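Local coordinates for protein GH61E (PDB 3EJA) that probably acts as a copper-dependent lytic polysaccharide monooxygenase, cleaving cellulose-type chains by oxidation, and holds magnesium at its metal site in this crystal, at residues W88-E100 and S166-A178. Residues are numbered along the deposited sequence; the frame is centred on the assembly and turned at random.
With SO4 (sulfate ion), chain H.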
loop_
_atom_site.group_PDB
_atom_site.type_symbol
_atom_site.label_atom_id
_atom_site.label_comp_id
_atom_site.label_asym_id
_atom_site.label_seq_id
_atom_site.Cartn_x
_atom_site.Cartn_y
_atom_site.Cartn_z
ATOM N N TRP A 88 -0.618 15.657 8.874
ATOM C CA TRP A 88 -0.946 15.592 7.444
ATOM C C TRP A 88 -1.380 14.173 7.069
ATOM O O TRP A 88 -0.681 13.205 7.373
ATOM C CB TRP A 88 0.249 16.035 6.596
ATOM C CG TRP A 88 -0.101 16.296 5.165
ATOM C CD1 TRP A 88 -0.675 17.429 4.656
ATOM C CD2 TRP A 88 0.082 15.406 4.054
ATOM N NE1 TRP A 88 -0.854 17.302 3.296
ATOM C CE2 TRP A 88 -0.393 16.074 2.900
ATOM C CE3 TRP A 88 0.614 14.117 3.918
ATOM C CZ2 TRP A 88 -0.353 15.493 1.625
ATOM C CZ3 TRP A 88 0.658 13.542 2.650
ATOM C CH2 TRP A 88 0.175 14.228 1.522
ATOM N N ASN A 89 -2.529 14.063 6.411
ATOM C CA ASN A 89 -3.178 12.766 6.231
ATOM C C ASN A 89 -3.290 12.244 4.798
ATOM O O ASN A 89 -3.836 11.161 4.576
ATOM C CB ASN A 89 -4.549 12.785 6.917
ATOM C CG ASN A 89 -4.447 13.173 8.372
ATOM O OD1 ASN A 89 -3.529 12.741 9.078
ATOM N ND2 ASN A 89 -5.367 14.007 8.831
ATOM N N GLY A 90 -2.790 13.010 3.834
ATOM C CA GLY A 90 -2.837 12.575 2.433
ATOM C C GLY A 90 -4.210 12.689 1.785
ATOM O O GLY A 90 -4.629 11.791 1.053
ATOM N N ASP A 91 -4.907 13.796 2.052
ATOM C CA ASP A 91 -6.197 14.082 1.411
ATOM C C ASP A 91 -5.960 14.438 -0.059
ATOM O O ASP A 91 -4.872 14.880 -0.426
ATOM C CB ASP A 91 -6.910 15.263 2.092
ATOM C CG ASP A 91 -7.301 14.992 3.546
ATOM O OD1 ASP A 91 -7.480 13.826 3.951
ATOM O OD2 ASP A 91 -7.459 15.983 4.290
ATOM N N GLY A 92 -6.980 14.252 -0.893
ATOM C CA GLY A 92 -6.908 14.650 -2.302
ATOM C C GLY A 92 -6.024 13.761 -3.164
ATOM O O GLY A 92 -5.503 12.740 -2.704
ATOM N N ALA A 93 -5.852 14.158 -4.425
ATOM C CA ALA A 93 -5.108 13.338 -5.382
ATOM C C ALA A 93 -3.604 13.551 -5.221
ATOM O O ALA A 93 -2.982 14.288 -5.987
ATOM C CB ALA A 93 -5.568 13.629 -6.812
ATOM N N VAL A 94 -3.027 12.912 -4.205
ATOM C CA VAL A 94 -1.620 13.117 -3.857
ATOM C C VAL A 94 -0.795 11.820 -3.861
ATOM O O VAL A 94 0.413 11.847 -3.602
ATOM C CB VAL A 94 -1.470 13.819 -2.472
ATOM C CG1 VAL A 94 -2.099 15.207 -2.492
ATOM C CG2 VAL A 94 -2.082 12.957 -1.344
ATOM N N TRP A 95 -1.442 10.688 -4.140
ATOM C CA TRP A 95 -0.764 9.387 -4.043
ATOM C C TRP A 95 -0.226 8.904 -5.385
ATOM O O TRP A 95 -0.946 8.932 -6.389
ATOM C CB TRP A 95 -1.708 8.336 -3.450
ATOM C CG TRP A 95 -2.099 8.649 -2.040
ATOM C CD1 TRP A 95 -3.162 9.403 -1.637
ATOM C CD2 TRP A 95 -1.424 8.229 -0.846
ATOM N NE1 TRP A 95 -3.200 9.475 -0.267
ATOM C CE2 TRP A 95 -2.149 8.759 0.246
ATOM C CE3 TRP A 95 -0.282 7.451 -0.592
ATOM C CZ2 TRP A 95 -1.771 8.542 1.579
ATOM C CZ3 TRP A 95 0.096 7.235 0.735
ATOM C CH2 TRP A 95 -0.651 7.781 1.805
ATOM N N PHE A 96 1.036 8.461 -5.397
ATOM C CA PHE A 96 1.605 7.803 -6.576
ATOM C C PHE A 96 2.090 6.390 -6.230
ATOM O O PHE A 96 2.562 6.147 -5.118
ATOM C CB PHE A 96 2.707 8.656 -7.233
ATOM C CG PHE A 96 3.851 9.021 -6.311
ATOM C CD1 PHE A 96 3.751 10.111 -5.451
ATOM C CD2 PHE A 96 5.040 8.289 -6.329
ATOM C CE1 PHE A 96 4.805 10.459 -4.599
ATOM C CE2 PHE A 96 6.108 8.633 -5.491
ATOM C CZ PHE A 96 5.989 9.724 -4.623
ATOM N N LYS A 97 1.933 5.465 -7.177
ATOM C CA LYS A 97 2.332 4.066 -6.975
ATOM C C LYS A 97 3.833 3.894 -7.193
ATOM O O LYS A 97 4.360 4.337 -8.216
ATOM C CB LYS A 97 1.561 3.158 -7.939
ATOM C CG LYS A 97 1.879 1.677 -7.792
ATOM C CD LYS A 97 1.158 0.835 -8.846
ATOM C CE LYS A 97 -0.282 0.522 -8.448
ATOM N NZ LYS A 97 -1.048 0.043 -9.645
ATOM N N VAL A 98 4.510 3.241 -6.245
ATOM C CA VAL A 98 5.953 2.995 -6.356
ATOM C C VAL A 98 6.326 1.521 -6.548
ATOM O O VAL A 98 7.474 1.215 -6.897
ATOM C CB VAL A 98 6.763 3.606 -5.157
ATOM C CG1 VAL A 98 6.582 5.116 -5.109
ATOM C CG2 VAL A 98 6.384 2.958 -3.825
ATOM N N TYR A 99 5.366 0.622 -6.321
ATOM C CA TYR A 99 5.597 -0.818 -6.434
ATOM C C TYR A 99 4.283 -1.555 -6.659
ATOM O O TYR A 99 3.259 -1.193 -6.075
ATOM C CB TYR A 99 6.299 -1.363 -5.170
ATOM C CG TYR A 99 6.487 -2.864 -5.180
ATOM C CD1 TYR A 99 5.463 -3.720 -4.753
ATOM C CD2 TYR A 99 7.685 -3.434 -5.636
ATOM C CE1 TYR A 99 5.620 -5.096 -4.772
ATOM C CE2 TYR A 99 7.849 -4.818 -5.668
ATOM C CZ TYR A 99 6.814 -5.640 -5.235
ATOM O OH TYR A 99 6.970 -7.004 -5.253
ATOM N N GLU A 100 4.328 -2.589 -7.500
ATOM C CA GLU A 100 3.241 -3.563 -7.602
ATOM C C GLU A 100 3.840 -4.900 -8.014
ATOM O O GLU A 100 4.862 -4.946 -8.698
ATOM C CB GLU A 100 2.182 -3.103 -8.624
ATOM C CG GLU A 100 2.660 -3.167 -10.075
ATOM C CD GLU A 100 1.658 -2.623 -11.079
ATOM O OE1 GLU A 100 0.610 -2.086 -10.672
ATOM O OE2 GLU A 100 1.936 -2.724 -12.287
ATOM N N SER A 166 14.098 16.073 -8.392
ATOM C CA SER A 166 13.113 17.122 -8.642
ATOM C C SER A 166 11.954 16.643 -9.517
ATOM O O SER A 166 11.158 17.454 -9.997
ATOM C CB SER A 166 13.799 18.345 -9.275
ATOM O OG SER A 166 14.431 17.996 -10.499
ATOM N N THR A 167 11.861 15.330 -9.716
ATOM C CA THR A 167 10.824 14.750 -10.569
ATOM C C THR A 167 9.512 14.605 -9.804
ATOM O O THR A 167 9.467 13.978 -8.743
ATOM C CB THR A 167 11.262 13.390 -11.160
ATOM O OG1 THR A 167 12.558 13.522 -11.761
ATOM C CG2 THR A 167 10.272 12.898 -12.211
ATOM N N GLU A 168 8.457 15.200 -10.352
ATOM C CA GLU A 168 7.122 15.127 -9.768
ATOM C C GLU A 168 6.310 14.024 -10.453
ATOM O O GLU A 168 6.059 14.100 -11.658
ATOM C CB GLU A 168 6.416 16.481 -9.897
ATOM C CG GLU A 168 5.020 16.521 -9.286
ATOM C CD GLU A 168 5.026 16.250 -7.796
ATOM O OE1 GLU A 168 5.854 16.849 -7.079
ATOM O OE2 GLU A 168 4.198 15.435 -7.336
ATOM N N PRO A 169 5.914 12.981 -9.694
ATOM C CA PRO A 169 5.112 11.914 -10.296
ATOM C C PRO A 169 3.789 12.452 -10.867
ATOM O O PRO A 169 3.072 13.177 -10.171
ATOM C CB PRO A 169 4.872 10.945 -9.124
ATOM C CG PRO A 169 5.971 11.244 -8.147
ATOM C CD PRO A 169 6.192 12.725 -8.268
ATOM N N PRO A 170 3.487 12.126 -12.139
ATOM C CA PRO A 170 2.259 12.581 -12.789
ATOM C C PRO A 170 1.052 11.718 -12.425
ATOM O O PRO A 170 1.222 10.629 -11.871
ATOM C CB PRO A 170 2.584 12.427 -14.274
ATOM C CG PRO A 170 3.517 11.282 -14.329
ATOM C CD PRO A 170 4.312 11.302 -13.047
ATOM N N ASN A 171 -0.146 12.220 -12.735
ATOM C CA ASN A 171 -1.406 11.471 -12.539
ATOM C C ASN A 171 -1.616 10.881 -11.131
ATOM O O ASN A 171 -2.092 9.746 -10.988
ATOM C CB ASN A 171 -1.555 10.342 -13.569
ATOM C CG ASN A 171 -1.085 10.733 -14.958
ATOM O OD1 ASN A 171 -1.610 11.672 -15.574
ATOM N ND2 ASN A 171 -0.108 9.991 -15.475
ATOM N N LYS A 172 -1.278 11.650 -10.100
ATOM C CA LYS A 172 -1.500 11.224 -8.716
ATOM C C LYS A 172 -2.989 10.949 -8.449
ATOM O O LYS A 172 -3.847 11.532 -9.118
ATOM C CB LYS A 172 -0.909 12.249 -7.751
ATOM C CG LYS A 172 0.617 12.353 -7.906
ATOM C CD LYS A 172 1.258 13.238 -6.861
ATOM C CE LYS A 172 0.967 14.700 -7.100
ATOM N NZ LYS A 172 1.693 15.194 -8.316
ATOM N N VAL A 173 -3.277 10.037 -7.514
ATOM C CA VAL A 173 -4.657 9.584 -7.235
ATOM C C VAL A 173 -5.054 9.795 -5.768
ATOM O O VAL A 173 -4.198 10.023 -4.912
ATOM C CB VAL A 173 -4.879 8.089 -7.622
ATOM C CG1 VAL A 173 -4.625 7.871 -9.106
ATOM C CG2 VAL A 173 -4.015 7.152 -6.765
ATOM N N ALA A 174 -6.354 9.720 -5.496
ATOM C CA ALA A 174 -6.881 9.866 -4.140
ATOM C C ALA A 174 -7.345 8.521 -3.559
ATOM O O ALA A 174 -7.732 7.626 -4.306
ATOM C CB ALA A 174 -8.030 10.867 -4.153
ATOM N N PHE A 175 -7.290 8.388 -2.234
ATOM C CA PHE A 175 -7.877 7.239 -1.527
ATOM C C PHE A 175 -8.777 7.752 -0.409
ATOM O O PHE A 175 -8.270 8.347 0.546
ATOM C CB PHE A 175 -6.786 6.358 -0.903
ATOM C CG PHE A 175 -6.006 5.551 -1.894
ATOM C CD1 PHE A 175 -6.569 4.421 -2.487
ATOM C CD2 PHE A 175 -4.689 5.897 -2.209
ATOM C CE1 PHE A 175 -5.833 3.657 -3.401
ATOM C CE2 PHE A 175 -3.953 5.137 -3.113
ATOM C CZ PHE A 175 -4.526 4.019 -3.711
ATOM N N PRO A 176 -10.105 7.519 -0.508
ATOM C CA PRO A 176 -10.807 6.852 -1.620
ATOM C C PRO A 176 -10.783 7.676 -2.906
ATOM O O PRO A 176 -10.521 8.885 -2.867
ATOM C CB PRO A 176 -12.248 6.727 -1.112
ATOM C CG PRO A 176 -12.393 7.768 -0.096
ATOM C CD PRO A 176 -11.036 7.946 0.550
ATOM N N GLY A 177 -11.056 7.015 -4.030
ATOM C CA GLY A 177 -11.111 7.668 -5.324
ATOM C C GLY A 177 -10.472 6.830 -6.412
ATOM O O GLY A 177 -11.025 6.712 -7.518
ATOM N N ALA A 178 -9.318 6.242 -6.099
ATOM C CA ALA A 178 -8.512 5.523 -7.087
ATOM C C ALA A 178 -9.144 4.218 -7.560
ATOM O O ALA A 178 -8.929 3.819 -8.702
ATOM C CB ALA A 178 -7.117 5.250 -6.535
HETATM S S SO4 H . -3.192 19.495 2.299
HETATM O O1 SO4 H . -3.825 20.415 1.355
HETATM O O2 SO4 H . -3.477 18.115 1.895
HETATM O O3 SO4 H . -1.749 19.723 2.316
HETATM O O4 SO4 H . -3.724 19.724 3.646
HETATM O O HOH W 1 -6.515 10.984 -0.922
#
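Trp95 and Val173 pair their backbones as a single antiparallel hydrogen-bonded bridge: Trp95 N donates to Val173 O (2.9 Å) and Val173 N to Trp95 O (2.8 Å). Val94 also faces Val173, which makes a classic beta bulge. A water carries the link further, accepting from Phe175 N and reaching Gly90 O and Gly92 O. The indole N-H of Trp95 is satisfied within its own segment, NE1 meeting a lone pair of Gly90 O at 3.0 Å. The edge of Phe175 at CD2 is turned to the face of the five-membered ring of that indole, a T-shaped pair with planes at 73°. Pro169 CG sits 3.4 Å from the centroid of the Phe96 ring, almost on its normal, a CH-pi contact. Lys172 sets CB 3.4 Å from Ala93 O and CD against Val94 O, then bends at chi3 (-73°) and chi4 (-70°), bringing NZ back to Glu168 OE2 (2.7 Å) and Pro169 O. A methionine in its place would probably take one salt-bridge partner from Glu168, whose other oxygen still meets Lys128, and leave the Pro169 carbonyl without this donor. The bridge thus ties the loop following strand 151-162 to the segment that runs into edge strand 96-100, which pairs with strand 72-78, while Ile36 of helix 35-38 packs on Phe175.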